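Local atomic coordinates of kinesin-like protein KAR3 (Saccharomyces cerevisiae, PDB entry 1F9V), a protein that probably hydrolyses ATP to drive movement along microtubules, as a motor of the kinesin family with a P-loop nucleotide-binding fold. Residues Asn17-Asp22 and Ser322-Glu327; Val37-Val42 and Val51-Phe56; Leu274-His279 and Ala335-Ser340. The protein carries 2 engineered substitutions. All coordinates share one frame; numbering follows the deposited sequence.

Contact 1. Residues Asn17-Asp22 and Ser322-Glu327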
ATOM      1  N   ASN A  17     -13.420 -21.499 -13.412  1.00 36.75           N
ATOM      2  CA  ASN A  17     -13.390 -22.974 -13.544  1.00 39.51           C
ATOM      3  C   ASN A  17     -12.402 -23.566 -12.530  1.00 40.17           C
ATOM      4  O   ASN A  17     -12.522 -24.720 -12.066  1.00 41.02           O
ATOM      5  CB  ASN A  17     -13.035 -23.374 -14.988  1.00 41.78           C
ATOM      6  CG  ASN A  17     -13.990 -22.794 -16.003  1.00 43.53           C
ATOM      7  OD1 ASN A  17     -15.195 -22.632 -15.715  1.00 42.37           O
ATOM      8  ND2 ASN A  17     -13.457 -22.425 -17.169  1.00 43.20           N
ATOM      9  N   LEU A  18     -11.389 -22.781 -12.195  1.00 38.64           N
ATOM     10  CA  LEU A  18     -10.394 -23.207 -11.211  1.00 36.62           C
ATOM     11  C   LEU A  18     -10.762 -22.793  -9.785  1.00 34.02           C
ATOM     12  O   LEU A  18     -10.287 -23.399  -8.820  1.00 35.13           O
ATOM     13  CB  LEU A  18      -9.014 -22.643 -11.554  1.00 39.45           C
ATOM     14  CG  LEU A  18      -8.931 -21.779 -12.807  1.00 42.17           C
ATOM     15  CD1 LEU A  18      -7.720 -20.872 -12.716  1.00 43.54           C
ATOM     16  CD2 LEU A  18      -8.858 -22.678 -14.034  1.00 44.79           C
ATOM     17  N   GLU A  19     -11.606 -21.774  -9.645  1.00 28.77           N
ATOM     18  CA  GLU A  19     -12.042 -21.308  -8.335  1.00 24.20           C
ATOM     19  C   GLU A  19     -13.564 -21.327  -8.270  1.00 22.87           C
ATOM     20  O   GLU A  19     -14.234 -21.458  -9.294  1.00 23.07           O
ATOM     21  CB  GLU A  19     -11.544 -19.879  -8.082  1.00 22.36           C
ATOM     22  CG  GLU A  19     -10.147 -19.805  -7.500  1.00 20.86           C
ATOM     23  CD  GLU A  19      -9.606 -18.393  -7.445  1.00 19.76           C
ATOM     24  OE1 GLU A  19      -8.380 -18.247  -7.270  1.00 21.79           O
ATOM     25  OE2 GLU A  19     -10.397 -17.432  -7.575  1.00 17.56           O
ATOM     26  N   ASN A  20     -14.110 -21.203  -7.065  1.00 20.16           N
ATOM     27  CA  ASN A  20     -15.556 -21.175  -6.890  1.00 17.77           C
ATOM     28  C   ASN A  20     -15.907 -20.623  -5.521  1.00 17.08           C
ATOM     29  O   ASN A  20     -15.053 -20.537  -4.639  1.00 16.33           O
ATOM     30  CB  ASN A  20     -16.150 -22.578  -7.061  1.00 18.27           C
ATOM     31  CG  ASN A  20     -15.813 -23.501  -5.910  1.00 19.16           C
ATOM     32  OD1 ASN A  20     -16.215 -23.265  -4.766  1.00 17.81           O
ATOM     33  ND2 ASN A  20     -15.070 -24.563  -6.205  1.00 21.15           N
ATOM     34  N   SER A  21     -17.168 -20.244  -5.349  1.00 15.55           N
ATOM     35  CA  SER A  21     -17.641 -19.702  -4.082  1.00 14.82           C
ATOM     36  C   SER A  21     -18.746 -20.606  -3.525  1.00 15.76           C
ATOM     37  O   SER A  21     -19.703 -20.138  -2.900  1.00 15.04           O
ATOM     38  CB  SER A  21     -18.170 -18.282  -4.293  1.00 15.12           C
ATOM     39  OG  SER A  21     -18.575 -17.706  -3.067  1.00 18.70           O
ATOM     40  N   ASP A  22     -18.591 -21.906  -3.753  1.00 16.00           N
ATOM     41  CA  ASP A  22     -19.560 -22.913  -3.317  1.00 16.51           C
ATOM     42  C   ASP A  22     -19.798 -23.006  -1.811  1.00 17.15           C
ATOM     43  O   ASP A  22     -20.895 -23.366  -1.378  1.00 16.08           O
ATOM     44  CB  ASP A  22     -19.127 -24.302  -3.794  1.00 17.72           C
ATOM     45  CG  ASP A  22     -19.215 -24.470  -5.295  1.00 19.28           C
ATOM     46  OD1 ASP A  22     -19.801 -23.605  -5.982  1.00 21.54           O
ATOM     47  OD2 ASP A  22     -18.690 -25.490  -5.786  1.00 22.68           O
ATOM     48  N   SER A 322     -13.933 -19.469  -2.126  1.00 13.92           N
ATOM     49  CA  SER A 322     -14.089 -20.245  -0.893  1.00 12.04           C
ATOM     50  C   SER A 322     -12.826 -20.878  -0.340  1.00 13.11           C
ATOM     51  O   SER A 322     -12.660 -20.952   0.877  1.00 13.54           O
ATOM     52  CB  SER A 322     -15.136 -21.350  -1.087  1.00 12.55           C
ATOM     53  OG  SER A 322     -16.388 -20.799  -1.435  1.00 12.02           O
ATOM     54  N   SER A 323     -11.941 -21.343  -1.216  1.00 13.04           N
ATOM     55  CA  SER A 323     -10.712 -21.975  -0.752  1.00 14.78           C
ATOM     56  C   SER A 323      -9.834 -21.002   0.028  1.00 14.63           C
ATOM     57  O   SER A 323      -8.970 -21.417   0.798  1.00 15.84           O
ATOM     58  CB  SER A 323      -9.921 -22.544  -1.934  1.00 16.43           C
ATOM     59  OG  SER A 323      -9.503 -21.517  -2.817  1.00 18.95           O
ATOM     60  N   HIS A 324     -10.071 -19.709  -0.164  1.00 13.38           N
ATOM     61  CA  HIS A 324      -9.282 -18.680   0.510  1.00 13.99           C
ATOM     62  C   HIS A 324     -10.045 -17.940   1.597  1.00 13.59           C
ATOM     63  O   HIS A 324      -9.530 -16.973   2.164  1.00 12.98           O
ATOM     64  CB  HIS A 324      -8.799 -17.639  -0.503  1.00 13.67           C
ATOM     65  CG  HIS A 324      -8.116 -18.221  -1.698  1.00 14.04           C
ATOM     66  ND1 HIS A 324      -8.582 -18.038  -2.982  1.00 15.46           N
ATOM     67  CD2 HIS A 324      -6.978 -18.946  -1.809  1.00 14.55           C
ATOM     68  CE1 HIS A 324      -7.760 -18.624  -3.834  1.00 14.65           C
ATOM     69  NE2 HIS A 324      -6.780 -19.182  -3.149  1.00 14.26           N
ATOM     70  N   ILE A 325     -11.261 -18.381   1.895  1.00 11.79           N
ATOM     71  CA  ILE A 325     -12.086 -17.688   2.879  1.00 10.96           C
ATOM     72  C   ILE A 325     -11.469 -17.440   4.258  1.00 10.11           C
ATOM     73  O   ILE A 325     -11.719 -16.408   4.884  1.00 10.55           O
ATOM     74  CB  ILE A 325     -13.448 -18.403   3.048  1.00 11.61           C
ATOM     75  CG1 ILE A 325     -14.456 -17.441   3.668  1.00 12.21           C
ATOM     76  CG2 ILE A 325     -13.284 -19.665   3.868  1.00 12.13           C
ATOM     77  CD1 ILE A 325     -14.760 -16.247   2.792  1.00 14.36           C
ATOM     78  N   ASN A 326     -10.657 -18.368   4.739  1.00 11.34           N
ATOM     79  CA  ASN A 326     -10.060 -18.175   6.051  1.00 12.62           C
ATOM     80  C   ASN A 326      -9.021 -17.062   6.026  1.00 11.25           C
ATOM     81  O   ASN A 326      -8.966 -16.242   6.944  1.00 12.35           O
ATOM     82  CB  ASN A 326      -9.447 -19.482   6.539  1.00 13.96           C
ATOM     83  CG  ASN A 326     -10.506 -20.494   6.936  1.00 16.99           C
ATOM     84  OD1 ASN A 326     -11.591 -20.125   7.393  1.00 16.98           O
ATOM     85  ND2 ASN A 326     -10.199 -21.772   6.756  1.00 21.01           N
ATOM     86  N   GLU A 327      -8.214 -17.018   4.975  1.00 11.29           N
ATOM     87  CA  GLU A 327      -7.200 -15.975   4.868  1.00 11.42           C
ATOM     88  C   GLU A 327      -7.879 -14.650   4.575  1.00 11.01           C
ATOM     89  O   GLU A 327      -7.405 -13.592   4.988  1.00 10.74           O
ATOM     90  CB  GLU A 327      -6.200 -16.304   3.762  1.00 13.90           C
ATOM     91  CG  GLU A 327      -5.082 -17.242   4.189  1.00 17.83           C
ATOM     92  CD  GLU A 327      -4.300 -16.746   5.404  1.00 19.14           C
ATOM     93  OE1 GLU A 327      -4.407 -15.553   5.778  1.00 18.59           O
ATOM     94  OE2 GLU A 327      -3.567 -17.564   5.987  1.00 20.77           O
TER
HETATM   95  O   HOH W   1     -12.029 -21.826  -4.611  1.00 11.48           O

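Contact 2. Residues Val37-Val42 and Val51-Phe56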
ATOM      1  N   VAL A  37     -19.228   5.564   4.154  1.00 10.07           N
ATOM      2  CA  VAL A  37     -18.512   4.292   4.212  1.00 10.24           C
ATOM      3  C   VAL A  37     -19.254   3.245   3.391  1.00 10.45           C
ATOM      4  O   VAL A  37     -20.379   3.474   2.946  1.00 10.83           O
ATOM      5  CB  VAL A  37     -18.358   3.759   5.667  1.00  9.86           C
ATOM      6  CG1 VAL A  37     -17.630   4.785   6.521  1.00 11.62           C
ATOM      7  CG2 VAL A  37     -19.725   3.437   6.267  1.00 11.45           C
ATOM      8  N   GLN A  38     -18.608   2.104   3.186  1.00  9.45           N
ATOM      9  CA  GLN A  38     -19.187   0.997   2.440  1.00  9.78           C
ATOM     10  C   GLN A  38     -19.040  -0.253   3.295  1.00 10.76           C
ATOM     11  O   GLN A  38     -18.003  -0.462   3.926  1.00 10.78           O
ATOM     12  CB  GLN A  38     -18.460   0.807   1.108  1.00  9.45           C
ATOM     13  CG  GLN A  38     -19.215  -0.085   0.146  1.00  9.95           C
ATOM     14  CD  GLN A  38     -18.694   0.019  -1.262  1.00 11.82           C
ATOM     15  OE1 GLN A  38     -17.764   0.779  -1.536  1.00 12.19           O
ATOM     16  NE2 GLN A  38     -19.292  -0.743  -2.171  1.00 11.72           N
ATOM     17  N   SER A  39     -20.071  -1.093   3.315  1.00 10.03           N
ATOM     18  CA  SER A  39     -20.025  -2.295   4.128  1.00 10.53           C
ATOM     19  C   SER A  39     -20.079  -3.586   3.328  1.00 10.01           C
ATOM     20  O   SER A  39     -20.458  -3.603   2.156  1.00  9.75           O
ATOM     21  CB  SER A  39     -21.171  -2.285   5.142  1.00 11.95           C
ATOM     22  OG  SER A  39     -22.415  -2.282   4.469  1.00 16.01           O
ATOM     23  N   MET A  40     -19.670  -4.669   3.981  1.00  9.77           N
ATOM     24  CA  MET A  40     -19.675  -5.988   3.372  1.00  9.85           C
ATOM     25  C   MET A  40     -19.910  -7.036   4.453  1.00 10.51           C
ATOM     26  O   MET A  40     -19.691  -6.783   5.643  1.00  9.70           O
ATOM     27  CB  MET A  40     -18.343  -6.250   2.653  1.00 10.67           C
ATOM     28  CG  MET A  40     -17.138  -6.353   3.579  1.00 10.39           C
ATOM     29  SD  MET A  40     -15.569  -6.407   2.678  1.00 11.61           S
ATOM     30  CE  MET A  40     -15.617  -8.084   2.030  1.00  9.75           C
ATOM     31  N   GLU A  41     -20.370  -8.210   4.027  1.00 11.49           N
ATOM     32  CA  GLU A  41     -20.645  -9.315   4.937  1.00 12.73           C
ATOM     33  C   GLU A  41     -20.021 -10.580   4.388  1.00 11.56           C
ATOM     34  O   GLU A  41     -20.114 -10.862   3.197  1.00 12.45           O
ATOM     35  CB  GLU A  41     -22.151  -9.522   5.098  1.00 15.53           C
ATOM     36  CG  GLU A  41     -22.833  -8.444   5.911  1.00 21.99           C
ATOM     37  CD  GLU A  41     -24.344  -8.513   5.812  1.00 28.72           C
ATOM     38  OE1 GLU A  41     -24.858  -9.537   5.315  1.00 31.88           O
ATOM     39  OE2 GLU A  41     -25.019  -7.546   6.229  1.00 33.18           O
ATOM     40  N   VAL A  42     -19.375 -11.336   5.267  1.00 10.95           N
ATOM     41  CA  VAL A  42     -18.725 -12.575   4.876  1.00 10.46           C
ATOM     42  C   VAL A  42     -19.300 -13.699   5.717  1.00 10.77           C
ATOM     43  O   VAL A  42     -19.355 -13.604   6.941  1.00 10.51           O
ATOM     44  CB  VAL A  42     -17.188 -12.505   5.106  1.00 10.28           C
ATOM     45  CG1 VAL A  42     -16.541 -13.836   4.753  1.00 11.18           C
ATOM     46  CG2 VAL A  42     -16.589 -11.384   4.269  1.00  9.55           C
ATOM     47  N   VAL A  51     -22.394 -14.153  10.702  1.00 15.40           N
ATOM     48  CA  VAL A  51     -22.067 -13.269   9.599  1.00 15.96           C
ATOM     49  C   VAL A  51     -21.065 -12.221  10.072  1.00 15.26           C
ATOM     50  O   VAL A  51     -21.319 -11.509  11.038  1.00 16.14           O
ATOM     51  CB  VAL A  51     -23.333 -12.565   9.064  1.00 16.31           C
ATOM     52  CG1 VAL A  51     -22.990 -11.729   7.841  1.00 18.19           C
ATOM     53  CG2 VAL A  51     -24.390 -13.604   8.702  1.00 16.83           C
ATOM     54  N   HIS A  52     -19.919 -12.153   9.402  1.00 13.97           N
ATOM     55  CA  HIS A  52     -18.882 -11.185   9.748  1.00 14.57           C
ATOM     56  C   HIS A  52     -19.084  -9.925   8.919  1.00 14.06           C
ATOM     57  O   HIS A  52     -18.977  -9.960   7.693  1.00 13.73           O
ATOM     58  CB  HIS A  52     -17.494 -11.761   9.458  1.00 14.67           C
ATOM     59  CG  HIS A  52     -17.203 -13.034  10.185  1.00 16.53           C
ATOM     60  ND1 HIS A  52     -17.544 -14.272   9.687  1.00 17.88           N
ATOM     61  CD2 HIS A  52     -16.595 -13.262  11.373  1.00 17.34           C
ATOM     62  CE1 HIS A  52     -17.159 -15.208  10.535  1.00 16.91           C
ATOM     63  NE2 HIS A  52     -16.581 -14.622  11.566  1.00 20.47           N
ATOM     64  N   GLU A  53     -19.383  -8.814   9.585  1.00 13.94           N
ATOM     65  CA  GLU A  53     -19.584  -7.558   8.882  1.00 14.51           C
ATOM     66  C   GLU A  53     -18.355  -6.669   9.017  1.00 14.51           C
ATOM     67  O   GLU A  53     -17.700  -6.649  10.065  1.00 13.92           O
ATOM     68  CB  GLU A  53     -20.801  -6.804   9.425  1.00 18.05           C
ATOM     69  CG  GLU A  53     -20.965  -5.413   8.796  1.00 24.75           C
ATOM     70  CD  GLU A  53     -22.362  -4.836   8.958  1.00 29.09           C
ATOM     71  OE1 GLU A  53     -23.140  -4.882   7.978  1.00 32.38           O
ATOM     72  OE2 GLU A  53     -22.680  -4.335  10.060  1.00 30.11           O
ATOM     73  N   PHE A  54     -18.056  -5.938   7.948  1.00 12.46           N
ATOM     74  CA  PHE A  54     -16.920  -5.027   7.923  1.00 11.27           C
ATOM     75  C   PHE A  54     -17.314  -3.754   7.188  1.00 12.23           C
ATOM     76  O   PHE A  54     -18.140  -3.782   6.272  1.00 13.17           O
ATOM     77  CB  PHE A  54     -15.730  -5.673   7.207  1.00 10.69           C
ATOM     78  CG  PHE A  54     -15.320  -6.998   7.781  1.00  9.27           C
ATOM     79  CD1 PHE A  54     -14.492  -7.060   8.895  1.00 11.32           C
ATOM     80  CD2 PHE A  54     -15.759  -8.185   7.210  1.00  9.82           C
ATOM     81  CE1 PHE A  54     -14.104  -8.291   9.437  1.00 10.86           C
ATOM     82  CE2 PHE A  54     -15.381  -9.424   7.739  1.00 10.45           C
ATOM     83  CZ  PHE A  54     -14.549  -9.476   8.860  1.00 10.98           C
ATOM     84  N   LYS A  55     -16.727  -2.636   7.602  1.00 11.34           N
ATOM     85  CA  LYS A  55     -16.984  -1.345   6.972  1.00 10.72           C
ATOM     86  C   LYS A  55     -15.639  -0.688   6.684  1.00 10.34           C
ATOM     87  O   LYS A  55     -14.737  -0.714   7.533  1.00  9.84           O
ATOM     88  CB  LYS A  55     -17.819  -0.450   7.891  1.00 10.90           C
ATOM     89  CG  LYS A  55     -19.298  -0.805   7.893  1.00 14.03           C
ATOM     90  CD  LYS A  55     -20.105   0.083   8.817  1.00 14.64           C
ATOM     91  CE  LYS A  55     -21.041  -0.762   9.669  1.00 20.29           C
ATOM     92  NZ  LYS A  55     -22.469  -0.434   9.425  1.00 21.13           N
ATOM     93  N   PHE A  56     -15.514  -0.119   5.487  1.00  8.05           N
ATOM     94  CA  PHE A  56     -14.289   0.543   5.053  1.00  7.58           C
ATOM     95  C   PHE A  56     -14.641   1.823   4.320  1.00  9.21           C
ATOM     96  O   PHE A  56     -15.811   2.109   4.081  1.00  9.54           O
ATOM     97  CB  PHE A  56     -13.484  -0.389   4.140  1.00  7.95           C
ATOM     98  CG  PHE A  56     -13.098  -1.688   4.801  1.00  7.77           C
ATOM     99  CD1 PHE A  56     -12.239  -1.695   5.900  1.00  8.95           C
ATOM    100  CD2 PHE A  56     -13.631  -2.899   4.363  1.00  8.66           C
ATOM    101  CE1 PHE A  56     -11.919  -2.880   6.556  1.00  9.24           C
ATOM    102  CE2 PHE A  56     -13.316  -4.100   5.013  1.00  9.04           C
ATOM    103  CZ  PHE A  56     -12.460  -4.090   6.112  1.00  8.97           C
TER

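Contact 3. Residues Leu274-His279 and Ala335-Ser340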
ATOM      1  N   LEU A 274       3.505  -3.243  11.432  1.00  6.54           N
ATOM      2  CA  LEU A 274       2.852  -2.267  10.564  1.00  6.42           C
ATOM      3  C   LEU A 274       1.421  -2.021  11.038  1.00  6.11           C
ATOM      4  O   LEU A 274       0.983  -0.879  11.155  1.00  7.10           O
ATOM      5  CB  LEU A 274       2.846  -2.763   9.116  1.00  7.21           C
ATOM      6  CG  LEU A 274       2.122  -1.864   8.106  1.00  6.87           C
ATOM      7  CD1 LEU A 274       2.818  -0.510   8.016  1.00  9.32           C
ATOM      8  CD2 LEU A 274       2.098  -2.542   6.752  1.00  8.44           C
ATOM      9  N   GLY A 275       0.699  -3.102  11.324  1.00  7.15           N
ATOM     10  CA  GLY A 275      -0.669  -2.964  11.788  1.00  7.73           C
ATOM     11  C   GLY A 275      -0.736  -2.191  13.092  1.00  8.67           C
ATOM     12  O   GLY A 275      -1.602  -1.327  13.273  1.00  8.23           O
ATOM     13  N   ASP A 276       0.180  -2.498  14.008  1.00  9.05           N
ATOM     14  CA  ASP A 276       0.210  -1.820  15.296  1.00  9.45           C
ATOM     15  C   ASP A 276       0.486  -0.329  15.128  1.00  7.70           C
ATOM     16  O   ASP A 276      -0.141   0.506  15.779  1.00  8.39           O
ATOM     17  CB  ASP A 276       1.278  -2.438  16.201  1.00 10.38           C
ATOM     18  CG  ASP A 276       0.878  -3.797  16.731  1.00 12.14           C
ATOM     19  OD1 ASP A 276      -0.335  -4.080  16.807  1.00 14.90           O
ATOM     20  OD2 ASP A 276       1.778  -4.584  17.074  1.00 15.48           O
ATOM     21  N   VAL A 277       1.428   0.001  14.253  1.00  7.13           N
ATOM     22  CA  VAL A 277       1.784   1.396  14.013  1.00  7.76           C
ATOM     23  C   VAL A 277       0.619   2.178  13.393  1.00  7.22           C
ATOM     24  O   VAL A 277       0.259   3.249  13.876  1.00  8.55           O
ATOM     25  CB  VAL A 277       3.047   1.493  13.098  1.00  8.16           C
ATOM     26  CG1 VAL A 277       3.227   2.909  12.571  1.00  8.06           C
ATOM     27  CG2 VAL A 277       4.284   1.073  13.885  1.00  8.61           C
ATOM     28  N   ILE A 278       0.024   1.645  12.328  1.00  7.82           N
ATOM     29  CA  ILE A 278      -1.090   2.337  11.676  1.00  6.34           C
ATOM     30  C   ILE A 278      -2.284   2.460  12.622  1.00  7.38           C
ATOM     31  O   ILE A 278      -2.942   3.498  12.668  1.00  8.72           O
ATOM     32  CB  ILE A 278      -1.539   1.610  10.378  1.00  8.29           C
ATOM     33  CG1 ILE A 278      -0.352   1.447   9.417  1.00  9.62           C
ATOM     34  CG2 ILE A 278      -2.656   2.400   9.698  1.00  8.50           C
ATOM     35  CD1 ILE A 278       0.310   2.735   9.017  1.00 10.74           C
ATOM     36  N   HIS A 279      -2.563   1.409  13.386  1.00  8.54           N
ATOM     37  CA  HIS A 279      -3.679   1.464  14.321  1.00  9.28           C
ATOM     38  C   HIS A 279      -3.442   2.576  15.349  1.00 10.09           C
ATOM     39  O   HIS A 279      -4.336   3.371  15.641  1.00 10.33           O
ATOM     40  CB  HIS A 279      -3.850   0.122  15.044  1.00 10.41           C
ATOM     41  CG  HIS A 279      -4.887   0.152  16.127  1.00 11.24           C
ATOM     42  ND1 HIS A 279      -6.220  -0.100  15.886  1.00 12.96           N
ATOM     43  CD2 HIS A 279      -4.788   0.434  17.447  1.00 11.25           C
ATOM     44  CE1 HIS A 279      -6.899   0.027  17.013  1.00 13.61           C
ATOM     45  NE2 HIS A 279      -6.055   0.351  17.974  1.00 13.83           N
ATOM     46  N   ALA A 335      -7.490  -5.358   8.149  1.00  8.63           N
ATOM     47  CA  ALA A 335      -8.025  -4.114   7.601  1.00  8.89           C
ATOM     48  C   ALA A 335      -8.822  -3.348   8.647  1.00  8.21           C
ATOM     49  O   ALA A 335      -8.712  -2.126   8.744  1.00  8.49           O
ATOM     50  CB  ALA A 335      -8.907  -4.414   6.397  1.00  9.93           C
ATOM     51  N   SER A 336      -9.638  -4.066   9.417  1.00  7.89           N
ATOM     52  CA  SER A 336     -10.448  -3.452  10.468  1.00  9.39           C
ATOM     53  C   SER A 336      -9.566  -2.841  11.563  1.00 10.12           C
ATOM     54  O   SER A 336      -9.886  -1.791  12.125  1.00 10.49           O
ATOM     55  CB  SER A 336     -11.386  -4.494  11.092  1.00 11.00           C
ATOM     56  OG  SER A 336     -12.254  -5.047  10.112  1.00 13.74           O
ATOM     57  N   LYS A 337      -8.454  -3.508  11.863  1.00 10.91           N
ATOM     58  CA  LYS A 337      -7.538  -3.012  12.881  1.00 11.21           C
ATOM     59  C   LYS A 337      -6.880  -1.704  12.438  1.00 11.76           C
ATOM     60  O   LYS A 337      -6.677  -0.795  13.249  1.00 10.62           O
ATOM     61  CB  LYS A 337      -6.463  -4.055  13.176  1.00 12.90           C
ATOM     62  CG  LYS A 337      -5.381  -3.557  14.124  1.00 15.05           C
ATOM     63  CD  LYS A 337      -4.291  -4.594  14.320  1.00 15.79           C
ATOM     64  CE  LYS A 337      -3.215  -4.083  15.258  1.00 17.41           C
ATOM     65  NZ  LYS A 337      -2.339  -5.193  15.721  1.00 20.77           N
ATOM     66  N   VAL A 338      -6.563  -1.591  11.151  1.00  9.99           N
ATOM     67  CA  VAL A 338      -5.919  -0.372  10.686  1.00 10.75           C
ATOM     68  C   VAL A 338      -6.898   0.772  10.395  1.00 11.15           C
ATOM     69  O   VAL A 338      -6.481   1.891  10.118  1.00  9.91           O
ATOM     70  CB  VAL A 338      -5.011  -0.650   9.465  1.00 11.06           C
ATOM     71  CG1 VAL A 338      -3.853  -1.526   9.893  1.00 10.89           C
ATOM     72  CG2 VAL A 338      -5.786  -1.326   8.357  1.00 11.88           C
ATOM     73  N   ASN A 339      -8.200   0.492  10.468  1.00 11.00           N
ATOM     74  CA  ASN A 339      -9.218   1.527  10.269  1.00 10.16           C
ATOM     75  C   ASN A 339      -8.963   2.525  11.402  1.00 10.74           C
ATOM     76  O   ASN A 339      -8.760   2.113  12.544  1.00 11.31           O
ATOM     77  CB  ASN A 339     -10.624   0.944  10.464  1.00 10.58           C
ATOM     78  CG  ASN A 339     -11.310   0.581   9.159  1.00 11.30           C
ATOM     79  OD1 ASN A 339     -11.012   1.134   8.103  1.00 10.51           O
ATOM     80  ND2 ASN A 339     -12.255  -0.359   9.235  1.00 11.84           N
ATOM     81  N   SER A 340      -8.974   3.820  11.113  1.00 10.54           N
ATOM     82  CA  SER A 340      -8.742   4.805  12.171  1.00 11.42           C
ATOM     83  C   SER A 340     -10.047   5.168  12.887  1.00 13.16           C
ATOM     84  O   SER A 340     -11.136   4.784  12.443  1.00 12.97           O
ATOM     85  CB  SER A 340      -8.089   6.066  11.594  1.00 11.88           C
ATOM     86  OG  SER A 340      -9.062   6.954  11.078  1.00 12.10           O
TER
HETATM   87  O   HOH W   2      -5.689   3.624  12.143  1.00 11.73           O

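Contact 1. Residues Asn17-Asp22 and Ser322-Glu327
Ser322 reaches from the start of a 3-10 turn into the backbone of Asn20-Asp22, and its short side chain can be followed atom by atom. Ser322 CB lies 3.6 Å from Asn20 O. With OG anti to the carbonyl carbon (chi1 -60°), the hydroxyl comes up against the main chain of Ser21, Ser322 OG standing 3.1 Å from Ser21 CA; Thr23 N and Ser24 OG, just past this turn, provide hydrogen-bond partners for it. The firm bond across the contact belongs to the backbone: Ser322 N donates to Asn20 O at 3.0 Å, in the carbonyl plane and with 167° at the hydrogen. Asn20 OD1 meanwhile accepts from Asp22 N at 2.9 Å, an Asx turn that bends the loop here. A water adds a looser bridge, 3.3 Å from Asn20 N and 3.1 Å from Ser323 OG. At the far end Glu19 OE1 meets the edge of the His324 ring in its plane, 3.5 Å from His324 CE1, the carboxylate standing 82° to the ring, while Ser323 OG sits over the centre of one ring face. His324 ND1 is bonded to Ser319 OG. Glu19 OE1 forms a salt bridge with Arg12 and OE2 bonds Ser321 OG. Arg12 lines an ADP pocket, so Glu19 probably helps to position it from the second shell, beside the N-cap turn of His324 that heads helix 325-338.

Contact 2. Residues Val37-Val42 and Val51-Phe56
Met40 and Phe56 meet through sulfur and ring edge: Met40 SD lies 4.0 Å from Phe56 CE2 and 89° off the ring normal, which makes this a Met-aromatic contact in the ring plane and not over a face. CG of Met40 sits between the backbone N and the carbonyl carbon (chi1 67°), and from there it also touches Phe54 CB, Met40 CG to Phe54 CB being 4.0 Å. Val42 CG2 adds to this face at the Phe54 edge, 4.2 Å from Phe54 CE2. Six backbone bonds hold these groups in step, pairing Gln38 with Phe56, Met40 with Phe54 and Val42 with His52; the shortest, Val42 N to His52 O, measures 2.8 Å. This is a regular antiparallel beta hairpin, the strands running 158° apart, and with strand 24-28 it forms a three-stranded sheet. On the other face, CB of Ser39 rests 3.6 Å from Lys55 CG, and Val51 CG1 lies 3.6 Å from Glu41 CB. Nearby, two like charges come close, Glu41 OE2 and Glu53 OE1 being 3.7 Å apart; Lys55 NZ, making a long salt bridge to Glu53 OE2, probably offsets part of that repulsion. Farther out, Phe56 packs on Val7 and Cys9 of strand 4-11, and Met40 on Cys9 and Ile26. The amide of Gln38 is fixed by Asn29 O and Ile59 N.

Contact 3. Residues Leu274-His279 and Ala335-Ser340
Asp276 and Lys337 form the ionic part of this contact. The lysine chain is fully extended, CG anti to the backbone N (chi1 174°), and it spans the distance between the two helices until Lys337 NZ stands 2.5 Å from Asp276 OD1. The ammonium comes to the syn side of that oxygen but 33° out of the carboxylate plane; the separation is short for a salt bridge, so its exact length deserves caution. On the way, Lys337 CE passes 3.8 Å from Gly275 O.

Among the hydrogen bonds the main one runs from His279 ND1 to Lys337 O, 2.8 Å long. The carbonyl oxygen lies only 2° out of the imidazole plane, so the ring offers its edge and the N-H points almost straight at its acceptor. The direction shows that ND1 carries a proton. One water lies 2.8 Å from both Ile278 O and Val338 O, between the two main chains, though it has more acceptors in reach than protons.

The apolar part is small. Ile278 CG2 meets Val338 CB at 3.9 Å, and CG1 of Val338 lies 4.0 Å from Gly275 CA. Both Ile278 and Val338 also touch Met314 of strand 311-318, which places this packing against the central sheet.

An alanine in place of Lys337 would probably leave Asp276 without its mate and open a gap beside His279, although the carbonyl bond could remain.

Chemically, the end of helix 325-338 is tied to helix 258-281, which corresponds to the switch II helix of kinesins, by three unlike terms: a salt bridge at one side, a histidine N-H gripping a terminal-turn carbonyl, and a small apolar contact of Ile278 with Val338.

From the N terminus, the chain first passes 17-22, which waits some 300 residues for its partner 322-327; contact 1 thus closes a very long loop. Inside that loop contact 2 closes early, as a local hairpin with only eight residues between its segments. Contact 3 opens later, at 274-279, and finishes at 335-340, beyond contact 1, so contacts 1 and 3 cross while contacts 2 and 3 follow in series. Helix 325-338 unites all three: contact 1 holds its start, contact 3 its end, and the hairpin leans on it, Val42 CG1 touching Ile325 CD1 at 3.6 Å and Phe56 CE1 lying 3.4 Å from Ala335 CB.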